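Local coordinates for E3 SUMO-protein ligase SIZ1 (Saccharomyces cerevisiae, PDB 3I2D) that acts as a SUMO E3 ligase that mediates attachment of SUMO (Smt3) to septins and PCNA, at residues Pro262-Ser265 and Lys269-Gln272; Lys104-Leu109 and Gly199-Met204. All coordinates share one frame; numbering follows the deposited sequence.

Contact 1: Pro262-Ser265 and Lys269-Gln272. With ZN (zinc ion), chain B.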
loop_
_atom_site.group_PDB
_atom_site.type_symbol
_atom_site.label_atom_id
_atom_site.label_comp_id
_atom_site.label_asym_id
_atom_site.label_seq_id
_atom_site.Cartn_x
_atom_site.Cartn_y
_atom_site.Cartn_z
ATOM N N PRO A 262 2.161 17.818 -9.258
ATOM C CA PRO A 262 1.690 18.496 -8.052
ATOM C C PRO A 262 0.403 17.885 -7.572
ATOM O O PRO A 262 -0.541 17.746 -8.339
ATOM C CB PRO A 262 1.488 19.941 -8.508
ATOM C CG PRO A 262 2.143 20.014 -9.847
ATOM C CD PRO A 262 1.890 18.665 -10.425
ATOM N N SER A 263 0.354 17.533 -6.296
ATOM C CA SER A 263 -0.846 16.932 -5.782
ATOM C C SER A 263 -1.060 17.039 -4.286
ATOM O O SER A 263 -0.215 17.518 -3.547
ATOM C CB SER A 263 -0.894 15.473 -6.229
ATOM O OG SER A 263 0.370 14.862 -6.111
ATOM N N LYS A 264 -2.227 16.587 -3.857
ATOM C CA LYS A 264 -2.616 16.607 -2.454
ATOM C C LYS A 264 -4.011 16.030 -2.416
ATOM O O LYS A 264 -4.665 15.954 -3.454
ATOM C CB LYS A 264 -2.629 18.046 -1.916
ATOM C CG LYS A 264 -3.560 19.000 -2.667
ATOM C CD LYS A 264 -3.220 20.460 -2.352
ATOM C CE LYS A 264 -4.118 21.408 -3.120
ATOM N NZ LYS A 264 -3.639 22.821 -2.993
ATOM N N SER A 265 -4.453 15.607 -1.236
ATOM C CA SER A 265 -5.799 15.065 -1.074
ATOM C C SER A 265 -6.742 16.220 -1.295
ATOM O O SER A 265 -6.409 17.374 -0.989
ATOM C CB SER A 265 -6.014 14.532 0.352
ATOM O OG SER A 265 -7.308 13.953 0.519
ATOM N N LYS A 269 -6.093 21.098 3.313
ATOM C CA LYS A 269 -6.315 22.530 3.459
ATOM C C LYS A 269 -4.980 23.249 3.408
ATOM O O LYS A 269 -4.423 23.626 4.437
ATOM C CB LYS A 269 -7.000 22.841 4.791
ATOM C CG LYS A 269 -8.503 22.633 4.807
ATOM C CD LYS A 269 -8.911 21.175 4.913
ATOM C CE LYS A 269 -10.434 21.047 4.803
ATOM N NZ LYS A 269 -11.153 21.957 5.755
ATOM N N HIS A 270 -4.449 23.408 2.206
ATOM C CA HIS A 270 -3.180 24.096 2.035
ATOM C C HIS A 270 -2.803 24.123 0.563
ATOM O O HIS A 270 -3.187 23.244 -0.208
ATOM C CB HIS A 270 -2.063 23.449 2.895
ATOM C CG HIS A 270 -1.785 22.009 2.583
ATOM N ND1 HIS A 270 -1.118 21.604 1.448
ATOM C CD2 HIS A 270 -2.083 20.875 3.265
ATOM C CE1 HIS A 270 -1.020 20.286 1.441
ATOM N NE2 HIS A 270 -1.598 19.818 2.534
ATOM N N LEU A 271 -2.075 25.165 0.186
ATOM C CA LEU A 271 -1.633 25.364 -1.180
ATOM C C LEU A 271 -0.514 24.419 -1.604
ATOM O O LEU A 271 -0.539 23.878 -2.715
ATOM C CB LEU A 271 -1.164 26.803 -1.338
ATOM C CG LEU A 271 -1.907 27.673 -2.343
ATOM C CD1 LEU A 271 -3.415 27.498 -2.208
ATOM C CD2 LEU A 271 -1.495 29.111 -2.099
ATOM N N GLN A 272 0.461 24.226 -0.716
ATOM C CA GLN A 272 1.610 23.365 -0.991
ATOM C C GLN A 272 1.228 21.950 -1.404
ATOM O O GLN A 272 0.523 21.248 -0.681
ATOM C CB GLN A 272 2.545 23.308 0.231
ATOM C CG GLN A 272 3.852 22.499 0.036
ATOM C CD GLN A 272 4.618 22.888 -1.233
ATOM O OE1 GLN A 272 4.799 24.077 -1.525
ATOM N NE2 GLN A 272 5.079 21.888 -1.983
HETATM ZN ZN ZN B . -2.147 17.868 3.139
#
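K264, on the short strand 262-265, faces the loop 269-272 that follows it, their closest CA atoms, those of K264 and Q272, being 8.1 Å apart. This is the zinc-bearing part of the SP-RING finger, whose loop leaves the strand and supplies two of the metal ligands, C268 and H270. Lysine suits the strand position because its long chain can span the gap and end in several N-H donors. Its CG lies between the backbone N and the carbonyl carbon (chi1 58°), and beyond CG the chain runs extended across to the loop, its end meeting the loop backbone. NZ then bonds to H270 O at 2.9 Å, meeting that oxygen on a lone pair in the carbonyl plane with a C=O...N angle of 140°. A second, weak bond joins NZ to L271 O at 3.3 Å, giving two consecutive carbonyls one ammonium group. With an alanine here, both carbonyls would probably lose this donor and the loop carrying the zinc ligand H270 would be held less firmly to the strand. K264 CB approaches the imidazole obliquely, 4.3 Å from H270 CE1. The CB of L271 points away from the strand, and its side chain packs on T225, Y228 and L229 of helix 222-234. H270 completes the metal site with C268, C291 and C294, its NE2 lying 2.1 Å from the zinc ion.

Contact 2: Lys104-Leu109 and Gly199-Met204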
loop_
_atom_site.group_PDB
_atom_site.type_symbol
_atom_site.label_atom_id
_atom_site.label_comp_id
_atom_site.label_asym_id
_atom_site.label_seq_id
_atom_site.Cartn_x
_atom_site.Cartn_y
_atom_site.Cartn_z
ATOM N N LYS A 104 -1.639 -25.421 -14.234
ATOM C CA LYS A 104 -1.234 -24.808 -15.484
ATOM C C LYS A 104 -1.426 -23.306 -15.300
ATOM O O LYS A 104 -0.452 -22.552 -15.225
ATOM C CB LYS A 104 -2.121 -25.338 -16.621
ATOM C CG LYS A 104 -1.782 -24.864 -18.037
ATOM C CD LYS A 104 -2.770 -25.475 -19.041
ATOM C CE LYS A 104 -2.506 -25.032 -20.475
ATOM N NZ LYS A 104 -3.464 -25.665 -21.433
ATOM N N ALA A 105 -2.690 -22.898 -15.184
ATOM C CA ALA A 105 -3.083 -21.500 -15.022
ATOM C C ALA A 105 -2.288 -20.710 -13.979
ATOM O O ALA A 105 -2.009 -19.525 -14.172
ATOM C CB ALA A 105 -4.574 -21.426 -14.704
ATOM N N ASP A 106 -1.925 -21.357 -12.877
ATOM C CA ASP A 106 -1.172 -20.682 -11.832
ATOM C C ASP A 106 0.297 -20.457 -12.195
ATOM O O ASP A 106 0.748 -19.318 -12.297
ATOM C CB ASP A 106 -1.247 -21.468 -10.513
ATOM C CG ASP A 106 -2.643 -21.464 -9.887
ATOM O OD1 ASP A 106 -3.388 -20.476 -10.078
ATOM O OD2 ASP A 106 -2.980 -22.447 -9.179
ATOM N N TYR A 107 1.040 -21.543 -12.394
ATOM C CA TYR A 107 2.465 -21.454 -12.708
ATOM C C TYR A 107 2.816 -20.390 -13.729
ATOM O O TYR A 107 3.955 -19.941 -13.795
ATOM C CB TYR A 107 3.011 -22.795 -13.212
ATOM C CG TYR A 107 4.518 -22.770 -13.348
ATOM C CD1 TYR A 107 5.337 -22.971 -12.235
ATOM C CD2 TYR A 107 5.123 -22.415 -14.550
ATOM C CE1 TYR A 107 6.725 -22.805 -12.311
ATOM C CE2 TYR A 107 6.506 -22.244 -14.635
ATOM C CZ TYR A 107 7.301 -22.436 -13.513
ATOM O OH TYR A 107 8.661 -22.228 -13.584
ATOM N N ASN A 108 1.838 -19.995 -14.530
ATOM C CA ASN A 108 2.055 -18.998 -15.571
ATOM C C ASN A 108 2.396 -17.604 -15.044
ATOM O O ASN A 108 3.538 -17.130 -15.154
ATOM C CB ASN A 108 0.812 -18.917 -16.452
ATOM C CG ASN A 108 0.384 -20.276 -16.978
ATOM O OD1 ASN A 108 -0.690 -20.414 -17.572
ATOM N ND2 ASN A 108 1.223 -21.288 -16.766
ATOM N N LEU A 109 1.390 -16.947 -14.482
ATOM C CA LEU A 109 1.549 -15.608 -13.949
ATOM C C LEU A 109 2.898 -15.413 -13.257
ATOM O O LEU A 109 3.532 -14.363 -13.382
ATOM C CB LEU A 109 0.421 -15.323 -12.957
ATOM C CG LEU A 109 -0.981 -15.844 -13.299
ATOM C CD1 LEU A 109 -2.025 -15.199 -12.366
ATOM C CD2 LEU A 109 -1.301 -15.523 -14.753
ATOM N N GLY A 199 -2.067 -18.746 1.099
ATOM C CA GLY A 199 -1.150 -18.554 -0.005
ATOM C C GLY A 199 -1.962 -17.924 -1.110
ATOM O O GLY A 199 -2.998 -18.453 -1.497
ATOM N N TYR A 200 -1.522 -16.777 -1.601
ATOM C CA TYR A 200 -2.241 -16.086 -2.666
ATOM C C TYR A 200 -1.291 -15.673 -3.775
ATOM O O TYR A 200 -0.142 -15.280 -3.512
ATOM C CB TYR A 200 -2.889 -14.789 -2.163
ATOM C CG TYR A 200 -4.075 -14.919 -1.235
ATOM C CD1 TYR A 200 -4.021 -14.415 0.065
ATOM C CD2 TYR A 200 -5.281 -15.451 -1.678
ATOM C CE1 TYR A 200 -5.146 -14.428 0.899
ATOM C CE2 TYR A 200 -6.408 -15.468 -0.854
ATOM C CZ TYR A 200 -6.331 -14.952 0.431
ATOM O OH TYR A 200 -7.450 -14.949 1.235
ATOM N N ILE A 201 -1.770 -15.775 -5.014
ATOM C CA ILE A 201 -1.003 -15.296 -6.155
ATOM C C ILE A 201 -1.534 -13.867 -6.198
ATOM O O ILE A 201 -2.743 -13.649 -6.311
ATOM C CB ILE A 201 -1.364 -16.018 -7.475
ATOM C CG1 ILE A 201 -0.731 -17.404 -7.508
ATOM C CG2 ILE A 201 -0.831 -15.239 -8.653
ATOM C CD1 ILE A 201 -1.089 -18.199 -8.729
ATOM N N VAL A 202 -0.647 -12.894 -6.052
ATOM C CA VAL A 202 -1.068 -11.504 -6.067
ATOM C C VAL A 202 -0.425 -10.790 -7.233
ATOM O O VAL A 202 0.618 -11.211 -7.751
ATOM C CB VAL A 202 -0.659 -10.761 -4.762
ATOM C CG1 VAL A 202 -1.187 -11.517 -3.524
ATOM C CG2 VAL A 202 0.859 -10.617 -4.704
ATOM N N GLU A 203 -1.057 -9.705 -7.645
ATOM C CA GLU A 203 -0.530 -8.927 -8.737
ATOM C C GLU A 203 0.161 -7.691 -8.189
ATOM O O GLU A 203 -0.435 -6.912 -7.442
ATOM C CB GLU A 203 -1.645 -8.499 -9.697
ATOM C CG GLU A 203 -1.106 -7.745 -10.923
ATOM C CD GLU A 203 -2.187 -7.254 -11.872
ATOM O OE1 GLU A 203 -2.858 -8.100 -12.504
ATOM O OE2 GLU A 203 -2.359 -6.018 -11.980
ATOM N N MET A 204 1.423 -7.524 -8.562
ATOM C CA MET A 204 2.198 -6.372 -8.145
ATOM C C MET A 204 1.612 -5.158 -8.833
ATOM O O MET A 204 1.435 -5.168 -10.055
ATOM C CB MET A 204 3.644 -6.508 -8.605
ATOM C CG MET A 204 4.388 -7.693 -8.062
ATOM S SD MET A 204 4.775 -7.426 -6.349
ATOM C CE MET A 204 3.210 -7.928 -5.585
#
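The side chain of I201 reaches D106 and L109 because its two branches are set apart at CB: CG1 stands anti to the carbonyl carbon (chi1 -77°), CG2 anti to the backbone N. The longer branch continues extended (chi2 177°), carrying CD1 out to D106, while the short CG2 branch serves L109. On the helix, the spacing of D106 and L109, three residues and nearly one turn, lets both reach I201, L109 pointing at the strand and D106 coming in with its flank. The CA atoms of D106 and I201 are 7.8 Å apart, a gap suited to isoleucine, whose CB carries a methyl and a longer ethyl branch.

I201 CD1 lies against the stem of the aspartate, 3.7 Å from D106 CB, and also 3.5 Å from D106 OD1. The carboxylate is therefore bordered by a methyl group, yet its charge is matched by a salt bridge from OD1 to R78 NH1 of the adjoining strand 74-90. Aspartate thus does two jobs, with CB as an apolar surface and a charged end for the arginine. L109 meets the isoleucine at about a right angle, its CD1 touching I201 CG2 at 3.9 Å. Leucine fits this position because its side chain also touches Q77, R78 and H117, residues of the strands on either side of 195-204. The backbone of I201 itself is hydrogen-bonded to Q77 and R78. Here a short helix packs by a few side chains on a central strand of an antiparallel sheet, an element of the beta-rich PINIT domain.

Overall arrangement
From the N terminus, the chain first builds the PINIT domain. Contact 2 closes a long loop there, of 89 residues between its segments, laying helix 104-111 against strand 195-204 after other strands of both four-stranded sheets have been made. Helices 207-215 and 222-234 then lead on to the SP-RING finger, where contact 1 closes a short loop of three residues beside the zinc ion. The two loops follow in series, neither nesting nor crossing. The centres of contact 1 and contact 2 lie about 38 Å apart, on opposite sides of the chain's centre. Each ties together parts of one domain: contact 2 joins helix to sheet in PINIT, contact 1 joins strand to metal-binding loop in the SP-RING finger.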